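Local coordinates for heat shock protein 16 (Schizosaccharomyces pombe, PDB 3W1Z) that probably acts as a small heat shock protein chaperone that binds unfolded proteins during stress, working from a 16-subunit assembly, at residues S22-N28 with R102-P107; S36-D40 with D51-P55; L71-V77 with F97-T103. All blocks are in the same frame, centred on the assembly; numbering follows the deposited sequence.

Interaction 1: S22-N28 with R102-P107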
loop_
_atom_site.group_PDB
_atom_site.type_symbol
_atom_site.label_atom_id
_atom_site.label_comp_id
_atom_site.label_asym_id
_atom_site.label_seq_id
_atom_site.Cartn_x
_atom_site.Cartn_y
_atom_site.Cartn_z
ATOM N N SER B 22 -16.255 -13.697 -4.466
ATOM C CA SER B 22 -17.569 -14.308 -4.340
ATOM C C SER B 22 -18.316 -13.762 -3.133
ATOM O O SER B 22 -19.367 -13.134 -3.269
ATOM C CB SER B 22 -17.449 -15.829 -4.219
ATOM O OG SER B 22 -16.951 -16.403 -5.415
ATOM N N TYR B 23 -17.764 -14.013 -1.950
ATOM C CA TYR B 23 -18.488 -13.790 -0.703
ATOM C C TYR B 23 -18.347 -12.408 -0.058
ATOM O O TYR B 23 -19.118 -12.075 0.841
ATOM C CB TYR B 23 -18.089 -14.864 0.309
ATOM C CG TYR B 23 -18.163 -16.267 -0.244
ATOM C CD1 TYR B 23 -17.091 -17.140 -0.119
ATOM C CD2 TYR B 23 -19.307 -16.721 -0.888
ATOM C CE1 TYR B 23 -17.154 -18.423 -0.623
ATOM C CE2 TYR B 23 -19.380 -18.005 -1.393
ATOM C CZ TYR B 23 -18.300 -18.852 -1.257
ATOM O OH TYR B 23 -18.367 -20.132 -1.757
ATOM N N SER B 24 -17.389 -11.598 -0.500
ATOM C CA SER B 24 -17.167 -10.306 0.154
ATOM C C SER B 24 -18.280 -9.313 -0.171
ATOM O O SER B 24 -18.561 -9.048 -1.340
ATOM C CB SER B 24 -15.789 -9.721 -0.181
ATOM O OG SER B 24 -15.660 -9.455 -1.565
ATOM N N PRO B 25 -18.911 -8.758 0.876
ATOM C CA PRO B 25 -20.105 -7.912 0.765
ATOM C C PRO B 25 -19.848 -6.627 -0.012
ATOM O O PRO B 25 -20.728 -6.155 -0.731
ATOM C CB PRO B 25 -20.435 -7.587 2.226
ATOM C CG PRO B 25 -19.137 -7.706 2.940
ATOM C CD PRO B 25 -18.419 -8.833 2.262
ATOM N N ARG B 26 -18.650 -6.074 0.133
ATOM C CA ARG B 26 -18.288 -4.838 -0.548
ATOM C C ARG B 26 -18.127 -5.038 -2.052
ATOM O O ARG B 26 -18.237 -4.088 -2.827
ATOM C CB ARG B 26 -16.998 -4.271 0.047
ATOM C CG ARG B 26 -16.114 -5.320 0.706
ATOM C CD ARG B 26 -15.979 -5.058 2.199
ATOM N NE ARG B 26 -15.882 -6.295 2.969
ATOM C CZ ARG B 26 -15.020 -6.497 3.961
ATOM N NH1 ARG B 26 -14.165 -5.543 4.306
ATOM N NH2 ARG B 26 -15.011 -7.655 4.608
ATOM N N LEU B 27 -17.869 -6.277 -2.461
ATOM C CA LEU B 27 -17.580 -6.567 -3.862
ATOM C C LEU B 27 -18.808 -7.031 -4.647
ATOM O O LEU B 27 -18.713 -7.328 -5.838
ATOM C CB LEU B 27 -16.453 -7.598 -3.966
ATOM C CG LEU B 27 -15.566 -7.542 -5.209
ATOM C CD1 LEU B 27 -15.187 -6.109 -5.512
ATOM C CD2 LEU B 27 -14.319 -8.376 -4.996
ATOM N N ASN B 28 -19.955 -7.103 -3.981
ATOM C CA ASN B 28 -21.197 -7.452 -4.662
ATOM C C ASN B 28 -22.333 -6.476 -4.380
ATOM O O ASN B 28 -22.828 -6.412 -3.256
ATOM C CB ASN B 28 -21.649 -8.859 -4.263
ATOM C CG ASN B 28 -20.754 -9.946 -4.822
ATOM O OD1 ASN B 28 -19.703 -10.250 -4.260
ATOM N ND2 ASN B 28 -21.178 -10.550 -5.927
ATOM N N ARG B 102 -28.317 -8.931 0.445
ATOM C CA ARG B 102 -27.014 -9.574 0.400
ATOM C C ARG B 102 -26.921 -10.444 -0.844
ATOM O O ARG B 102 -27.702 -11.380 -1.021
ATOM C CB ARG B 102 -26.785 -10.419 1.655
ATOM C CG ARG B 102 -25.407 -11.067 1.737
ATOM C CD ARG B 102 -24.308 -10.028 1.911
ATOM N NE ARG B 102 -22.979 -10.634 1.947
ATOM C CZ ARG B 102 -22.309 -10.909 3.061
ATOM N NH1 ARG B 102 -22.836 -10.628 4.244
ATOM N NH2 ARG B 102 -21.105 -11.461 2.992
ATOM N N THR B 103 -25.965 -10.126 -1.708
ATOM C CA THR B 103 -25.749 -10.905 -2.917
ATOM C C THR B 103 -24.377 -11.557 -2.877
ATOM O O THR B 103 -23.372 -10.893 -2.635
ATOM C CB THR B 103 -25.846 -10.034 -4.182
ATOM O OG1 THR B 103 -27.076 -9.299 -4.171
ATOM C CG2 THR B 103 -25.789 -10.901 -5.429
ATOM N N ILE B 104 -24.337 -12.866 -3.097
ATOM C CA ILE B 104 -23.063 -13.559 -3.230
ATOM C C ILE B 104 -23.008 -14.333 -4.540
ATOM O O ILE B 104 -23.988 -14.954 -4.951
ATOM C CB ILE B 104 -22.779 -14.510 -2.043
ATOM C CG1 ILE B 104 -23.894 -15.549 -1.894
ATOM C CG2 ILE B 104 -22.606 -13.720 -0.754
ATOM C CD1 ILE B 104 -23.612 -16.594 -0.833
ATOM N N THR B 105 -21.862 -14.275 -5.206
ATOM C CA THR B 105 -21.656 -15.057 -6.412
ATOM C C THR B 105 -21.165 -16.434 -5.998
ATOM O O THR B 105 -20.112 -16.558 -5.385
ATOM C CB THR B 105 -20.609 -14.405 -7.332
ATOM O OG1 THR B 105 -21.020 -13.074 -7.663
ATOM C CG2 THR B 105 -20.444 -15.215 -8.607
ATOM N N ILE B 106 -21.926 -17.473 -6.317
ATOM C CA ILE B 106 -21.521 -18.820 -5.936
ATOM C C ILE B 106 -20.585 -19.439 -6.975
ATOM O O ILE B 106 -20.915 -19.508 -8.158
ATOM C CB ILE B 106 -22.731 -19.731 -5.636
ATOM C CG1 ILE B 106 -23.845 -19.514 -6.660
ATOM C CG2 ILE B 106 -23.262 -19.458 -4.238
ATOM C CD1 ILE B 106 -23.834 -20.507 -7.797
ATOM N N PRO B 107 -19.393 -19.864 -6.531
ATOM C CA PRO B 107 -18.361 -20.401 -7.419
ATOM C C PRO B 107 -18.496 -21.904 -7.617
ATOM O O PRO B 107 -17.529 -22.639 -7.416
ATOM C CB PRO B 107 -17.060 -20.094 -6.663
ATOM C CG PRO B 107 -17.482 -19.637 -5.260
ATOM C CD PRO B 107 -18.950 -19.883 -5.130
#
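R102 reaches from strand 98-105 of the alpha-crystallin domain to the C-terminal end of helix 11-23, and its guanidinium grips the backbone carbonyl of Y23. The chain leaves CB with CG anti to the backbone N (chi1 -177°) and bends at the next bond. CD lies against S36, and NE then passes beside the pyrrolidine of P25, 4.0 Å from its CB. The carbon CZ sits beneath that same P25 CB, so the proline covers one face of the guanidinium. At the tip, NH2 gives a hydrogen bond of 3.0 Å to Y23 O; the acceptor lies in the guanidinium plane, and the bond runs nearly along the C=O axis (176°). NH1 turns to a salt bridge with E94 of a second subunit. S24, next in the chain, has left helical geometry, so Y23 O lies at the C-terminal end of the helix, where the helix dipole would probably attract a positive group. A leucine in place of R102 would probably leave Y23 O and the neighbouring subunit's E94 without their cationic mate, and P25 without a flat group to rest on.

Further along, apolar packing mixes with backbone contacts. I104 CB comes to the edge of the Y23 ring, 4.3 Å from CD2, while S22 CB covers one face of that ring from within its own helix. T105 N adds a weak bond to S22 O, and N28 CB approaches T103 O. S22 OG is held by S18 O one helical turn back. At the far end P107 crosses Y23 at about a right angle, its CD 3.4 Å from Y23 OH and its CG 3.3 Å from S22 OG.

Interaction 2: S36-D40 with D51-P55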
loop_
_atom_site.group_PDB
_atom_site.type_symbol
_atom_site.label_atom_id
_atom_site.label_comp_id
_atom_site.label_asym_id
_atom_site.label_seq_id
_atom_site.Cartn_x
_atom_site.Cartn_y
_atom_site.Cartn_z
ATOM N N SER B 36 -26.268 -5.151 5.698
ATOM C CA SER B 36 -25.732 -6.402 5.177
ATOM C C SER B 36 -25.641 -7.468 6.266
ATOM O O SER B 36 -24.784 -7.393 7.144
ATOM C CB SER B 36 -24.357 -6.175 4.544
ATOM O OG SER B 36 -23.848 -7.373 3.984
ATOM N N PRO B 37 -26.532 -8.470 6.205
ATOM C CA PRO B 37 -26.584 -9.563 7.182
ATOM C C PRO B 37 -25.321 -10.424 7.194
ATOM O O PRO B 37 -24.706 -10.637 6.150
ATOM C CB PRO B 37 -27.793 -10.390 6.720
ATOM C CG PRO B 37 -28.018 -9.996 5.295
ATOM C CD PRO B 37 -27.618 -8.562 5.215
ATOM N N SER B 38 -24.945 -10.908 8.375
ATOM C CA SER B 38 -23.768 -11.758 8.526
ATOM C C SER B 38 -24.038 -13.165 8.009
ATOM O O SER B 38 -25.086 -13.747 8.290
ATOM C CB SER B 38 -23.331 -11.818 9.991
ATOM O OG SER B 38 -22.849 -10.561 10.430
ATOM N N ILE B 39 -23.091 -13.712 7.254
ATOM C CA ILE B 39 -23.275 -15.031 6.659
ATOM C C ILE B 39 -22.099 -15.984 6.866
ATOM O O ILE B 39 -20.949 -15.566 7.000
ATOM C CB ILE B 39 -23.568 -14.947 5.141
ATOM C CG1 ILE B 39 -22.337 -14.452 4.379
ATOM C CG2 ILE B 39 -24.776 -14.060 4.867
ATOM C CD1 ILE B 39 -22.497 -14.495 2.878
ATOM N N ASP B 40 -22.416 -17.275 6.894
ATOM C CA ASP B 40 -21.412 -18.330 6.865
ATOM C C ASP B 40 -21.643 -19.172 5.619
ATOM O O ASP B 40 -22.762 -19.606 5.358
ATOM C CB ASP B 40 -21.522 -19.216 8.107
ATOM C CG ASP B 40 -20.782 -18.648 9.301
ATOM O OD1 ASP B 40 -20.344 -17.482 9.230
ATOM O OD2 ASP B 40 -20.648 -19.368 10.313
ATOM N N ASP B 51 -25.640 -19.768 5.570
ATOM C CA ASP B 51 -26.355 -19.428 6.793
ATOM C C ASP B 51 -26.355 -17.921 7.016
ATOM O O ASP B 51 -25.306 -17.316 7.228
ATOM C CB ASP B 51 -25.730 -20.143 7.990
ATOM C CG ASP B 51 -25.891 -21.648 7.916
ATOM O OD1 ASP B 51 -27.037 -22.117 7.741
ATOM O OD2 ASP B 51 -24.872 -22.362 8.022
ATOM N N VAL B 52 -27.543 -17.328 6.968
ATOM C CA VAL B 52 -27.709 -15.884 7.063
ATOM C C VAL B 52 -28.437 -15.518 8.353
ATOM O O VAL B 52 -29.479 -16.091 8.666
ATOM C CB VAL B 52 -28.525 -15.354 5.869
ATOM C CG1 VAL B 52 -28.496 -13.835 5.832
ATOM C CG2 VAL B 52 -27.993 -15.934 4.568
ATOM N N GLU B 53 -27.899 -14.554 9.093
ATOM C CA GLU B 53 -28.495 -14.166 10.367
ATOM C C GLU B 53 -29.533 -13.064 10.190
ATOM O O GLU B 53 -29.208 -11.947 9.785
ATOM C CB GLU B 53 -27.417 -13.723 11.356
ATOM C CG GLU B 53 -26.495 -14.843 11.806
ATOM C CD GLU B 53 -25.468 -14.382 12.821
ATOM O OE1 GLU B 53 -25.273 -13.156 12.960
ATOM O OE2 GLU B 53 -24.857 -15.248 13.483
ATOM N N LEU B 54 -30.785 -13.388 10.499
ATOM C CA LEU B 54 -31.882 -12.436 10.366
ATOM C C LEU B 54 -32.774 -12.410 11.608
ATOM O O LEU B 54 -33.945 -12.784 11.538
ATOM C CB LEU B 54 -32.727 -12.777 9.135
ATOM C CG LEU B 54 -32.029 -12.745 7.774
ATOM C CD1 LEU B 54 -32.964 -13.238 6.677
ATOM C CD2 LEU B 54 -31.531 -11.343 7.465
ATOM N N PRO B 55 -32.225 -11.969 12.754
ATOM C CA PRO B 55 -33.039 -11.902 13.974
ATOM C C PRO B 55 -34.086 -10.793 13.902
ATOM O O PRO B 55 -33.787 -9.692 13.442
ATOM C CB PRO B 55 -32.008 -11.594 15.062
ATOM C CG PRO B 55 -30.929 -10.862 14.352
ATOM C CD PRO B 55 -30.858 -11.465 12.976
HETATM O O HOH W 1 -26.612 -10.236 10.350
HETATM O O HOH W 2 -23.318 -21.565 10.421
#
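The peptide groups of D40 and D51 face each other as an antiparallel hydrogen-bonded pair. D40 N donates to D51 O at 2.9 Å, in the carbonyl plane, and D51 N returns a nearly straight bond (175°) to D40 O, again in plane. D51 O also takes a CA-H contact from I39. The carboxylates of these two aspartates stand on the same side of the sheet, and one water donates to OD2 of both, weakly to D40. Their like charges are probably eased by other partners: D51 has a hydrogen bond to T125 of its own chain and a salt bridge to R81 of a second subunit, while D40 OD1 takes the backbone N-H of R95 of that subunit.

On the opposite side I39 and V52, a non-hydrogen-bonded pair, lie side by side, CG2 to CG2 at 3.7 Å. V52 sets CG1 anti to its backbone N (chi1 -170°), which brings that methyl to 3.6 Å from P37 CB; L54 CD2 touches the same proline carbon. E53 N closes the pairing on S38 O at 3.0 Å.

This is a beta hairpin of the alpha-crystallin domain: strand 47-53 is flanked by strand 123-129 on its other edge, while D40 pairs antiparallel with a strand of the second subunit.

Interaction 3: L71-V77 with F97-T103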
loop_
_atom_site.group_PDB
_atom_site.type_symbol
_atom_site.label_atom_id
_atom_site.label_comp_id
_atom_site.label_asym_id
_atom_site.label_seq_id
_atom_site.Cartn_x
_atom_site.Cartn_y
_atom_site.Cartn_z
ATOM N N LEU B 71 -26.639 -15.689 -5.844
ATOM C CA LEU B 71 -27.705 -15.841 -4.862
ATOM C C LEU B 71 -27.948 -14.535 -4.114
ATOM O O LEU B 71 -27.010 -13.910 -3.613
ATOM C CB LEU B 71 -27.362 -16.953 -3.870
ATOM C CG LEU B 71 -28.439 -17.303 -2.841
ATOM C CD1 LEU B 71 -29.640 -17.946 -3.518
ATOM C CD2 LEU B 71 -27.877 -18.210 -1.754
ATOM N N THR B 72 -29.212 -14.129 -4.042
ATOM C CA THR B 72 -29.586 -12.894 -3.364
ATOM C C THR B 72 -30.627 -13.133 -2.275
ATOM O O THR B 72 -31.679 -13.733 -2.517
ATOM C CB THR B 72 -30.129 -11.844 -4.354
ATOM O OG1 THR B 72 -29.097 -11.476 -5.279
ATOM C CG2 THR B 72 -30.600 -10.600 -3.612
ATOM N N ILE B 73 -30.314 -12.664 -1.070
ATOM C CA ILE B 73 -31.253 -12.686 0.040
ATOM C C ILE B 73 -31.609 -11.252 0.391
ATOM O O ILE B 73 -30.736 -10.467 0.748
ATOM C CB ILE B 73 -30.645 -13.343 1.293
ATOM C CG1 ILE B 73 -30.129 -14.750 0.980
ATOM C CG2 ILE B 73 -31.661 -13.369 2.423
ATOM C CD1 ILE B 73 -28.646 -14.805 0.662
ATOM N N SER B 74 -32.885 -10.900 0.292
ATOM C CA SER B 74 -33.285 -9.529 0.584
ATOM C C SER B 74 -34.537 -9.460 1.445
ATOM O O SER B 74 -35.221 -10.462 1.643
ATOM C CB SER B 74 -33.469 -8.724 -0.705
ATOM O OG SER B 74 -34.489 -9.278 -1.514
ATOM N N GLY B 75 -34.825 -8.277 1.970
ATOM C CA GLY B 75 -35.964 -8.113 2.850
ATOM C C GLY B 75 -35.914 -6.846 3.675
ATOM O O GLY B 75 -35.280 -5.863 3.295
ATOM N N GLU B 76 -36.594 -6.877 4.815
ATOM C CA GLU B 76 -36.724 -5.700 5.658
ATOM C C GLU B 76 -36.610 -6.074 7.131
ATOM O O GLU B 76 -37.114 -7.115 7.556
ATOM C CB GLU B 76 -38.078 -5.040 5.395
ATOM C CG GLU B 76 -38.226 -3.635 5.944
ATOM C CD GLU B 76 -39.581 -3.037 5.619
ATOM O OE1 GLU B 76 -40.594 -3.757 5.750
ATOM O OE2 GLU B 76 -39.634 -1.854 5.223
ATOM N N VAL B 77 -35.938 -5.230 7.905
ATOM C CA VAL B 77 -35.954 -5.368 9.354
ATOM C C VAL B 77 -36.708 -4.182 9.936
ATOM O O VAL B 77 -36.215 -3.055 9.938
ATOM C CB VAL B 77 -34.536 -5.417 9.946
ATOM C CG1 VAL B 77 -34.601 -5.701 11.440
ATOM C CG2 VAL B 77 -33.703 -6.473 9.242
ATOM N N PHE B 97 -32.017 -1.119 12.008
ATOM C CA PHE B 97 -33.232 -1.437 11.267
ATOM C C PHE B 97 -33.231 -0.850 9.860
ATOM O O PHE B 97 -32.571 0.154 9.590
ATOM C CB PHE B 97 -34.465 -0.953 12.031
ATOM C CG PHE B 97 -34.613 -1.565 13.392
ATOM C CD1 PHE B 97 -35.141 -2.837 13.537
ATOM C CD2 PHE B 97 -34.224 -0.872 14.525
ATOM C CE1 PHE B 97 -35.281 -3.406 14.787
ATOM C CE2 PHE B 97 -34.362 -1.435 15.780
ATOM C CZ PHE B 97 -34.890 -2.705 15.910
ATOM N N GLY B 98 -33.975 -1.492 8.965
ATOM C CA GLY B 98 -34.093 -1.025 7.598
ATOM C C GLY B 98 -34.261 -2.182 6.636
ATOM O O GLY B 98 -34.572 -3.302 7.041
ATOM N N SER B 99 -34.053 -1.908 5.353
ATOM C CA SER B 99 -34.079 -2.950 4.340
ATOM C C SER B 99 -32.696 -3.576 4.221
ATOM O O SER B 99 -31.684 -2.883 4.323
ATOM C CB SER B 99 -34.513 -2.373 2.993
ATOM O OG SER B 99 -33.699 -1.272 2.627
ATOM N N PHE B 100 -32.653 -4.887 4.016
ATOM C CA PHE B 100 -31.383 -5.578 3.839
ATOM C C PHE B 100 -31.316 -6.289 2.494
ATOM O O PHE B 100 -32.321 -6.803 2.001
ATOM C CB PHE B 100 -31.132 -6.570 4.983
ATOM C CG PHE B 100 -32.098 -7.725 5.020
ATOM C CD1 PHE B 100 -33.255 -7.653 5.778
ATOM C CD2 PHE B 100 -31.840 -8.891 4.313
ATOM C CE1 PHE B 100 -34.141 -8.715 5.822
ATOM C CE2 PHE B 100 -32.722 -9.953 4.348
ATOM C CZ PHE B 100 -33.874 -9.866 5.104
ATOM N N SER B 101 -30.130 -6.299 1.898
ATOM C CA SER B 101 -29.880 -7.101 0.710
ATOM C C SER B 101 -28.458 -7.646 0.745
ATOM O O SER B 101 -27.510 -6.919 1.045
ATOM C CB SER B 101 -30.106 -6.281 -0.562
ATOM O OG SER B 101 -30.232 -7.121 -1.696
ATOM N N ARG B 102 -28.317 -8.931 0.445
ATOM C CA ARG B 102 -27.014 -9.574 0.400
ATOM C C ARG B 102 -26.921 -10.444 -0.844
ATOM O O ARG B 102 -27.702 -11.380 -1.021
ATOM C CB ARG B 102 -26.785 -10.419 1.655
ATOM C CG ARG B 102 -25.407 -11.067 1.737
ATOM C CD ARG B 102 -24.308 -10.028 1.911
ATOM N NE ARG B 102 -22.979 -10.634 1.947
ATOM C CZ ARG B 102 -22.309 -10.909 3.061
ATOM N NH1 ARG B 102 -22.836 -10.628 4.244
ATOM N NH2 ARG B 102 -21.105 -11.461 2.992
ATOM N N THR B 103 -25.965 -10.126 -1.708
ATOM C CA THR B 103 -25.749 -10.905 -2.917
ATOM C C THR B 103 -24.377 -11.557 -2.877
ATOM O O THR B 103 -23.372 -10.893 -2.635
ATOM C CB THR B 103 -25.846 -10.034 -4.182
ATOM O OG1 THR B 103 -27.076 -9.299 -4.171
ATOM C CG2 THR B 103 -25.789 -10.901 -5.429
#
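The F100 ring lies across the backbone of G75 on the neighbouring strand. G75 CA stands 3.8 Å from the ring centroid, only 24° off its normal, a CH-pi contact over the face. The ring gets there because CG sits between the backbone N and the carbonyl carbon (chi1 66°), turning the phenyl over the next strand. A CB on G75 would fall 2.6 Å from F100 CZ, and the backbone angles of G75 independently call for a residue without one. I73 and F100 cross obliquely, CG2 reaching CE2, while V77 approaches at about a right angle and brings CG2 to 3.7 Å from F100 CD1.

Beneath these side chains runs a regular antiparallel pairing in the three-stranded sheet of the alpha-crystallin domain, with strand 70-77 in the middle, between 62-67 and 98-105. I73 and R102 exchange two N-H...O bonds, as do G75 and F100.

V77 divides its methyls: with CG2 on F100, CG1 rests 3.6 Å from F97 CD1. On the opposite side of the sheet the T72 and T103 hydroxyls share a hydrogen bond of 3.2 Å between their OG1 atoms, either of which could donate.

Interactions 1 and 2 are buried, whereas interaction 3 is only partly so. Interactions 1 and 3 both use strand 98-105: its backbone edge pairs with strand 70-77 in interaction 3, and its far end receives the helix terminus in interaction 1. Interaction 2 belongs to the other sheet. R102 bridges all three, with NH1 2.7 Å from P37 O, and L54 CD2 packs on F100 CE2 between the sheets. The chemistry follows the place: one cation on a helix-end carbonyl in 22-28/102-107, paired backbones with acidic groups turned to a second subunit in 36-40/51-55, and long strand pairing with an aromatic ring over glycine in 71-77/97-103.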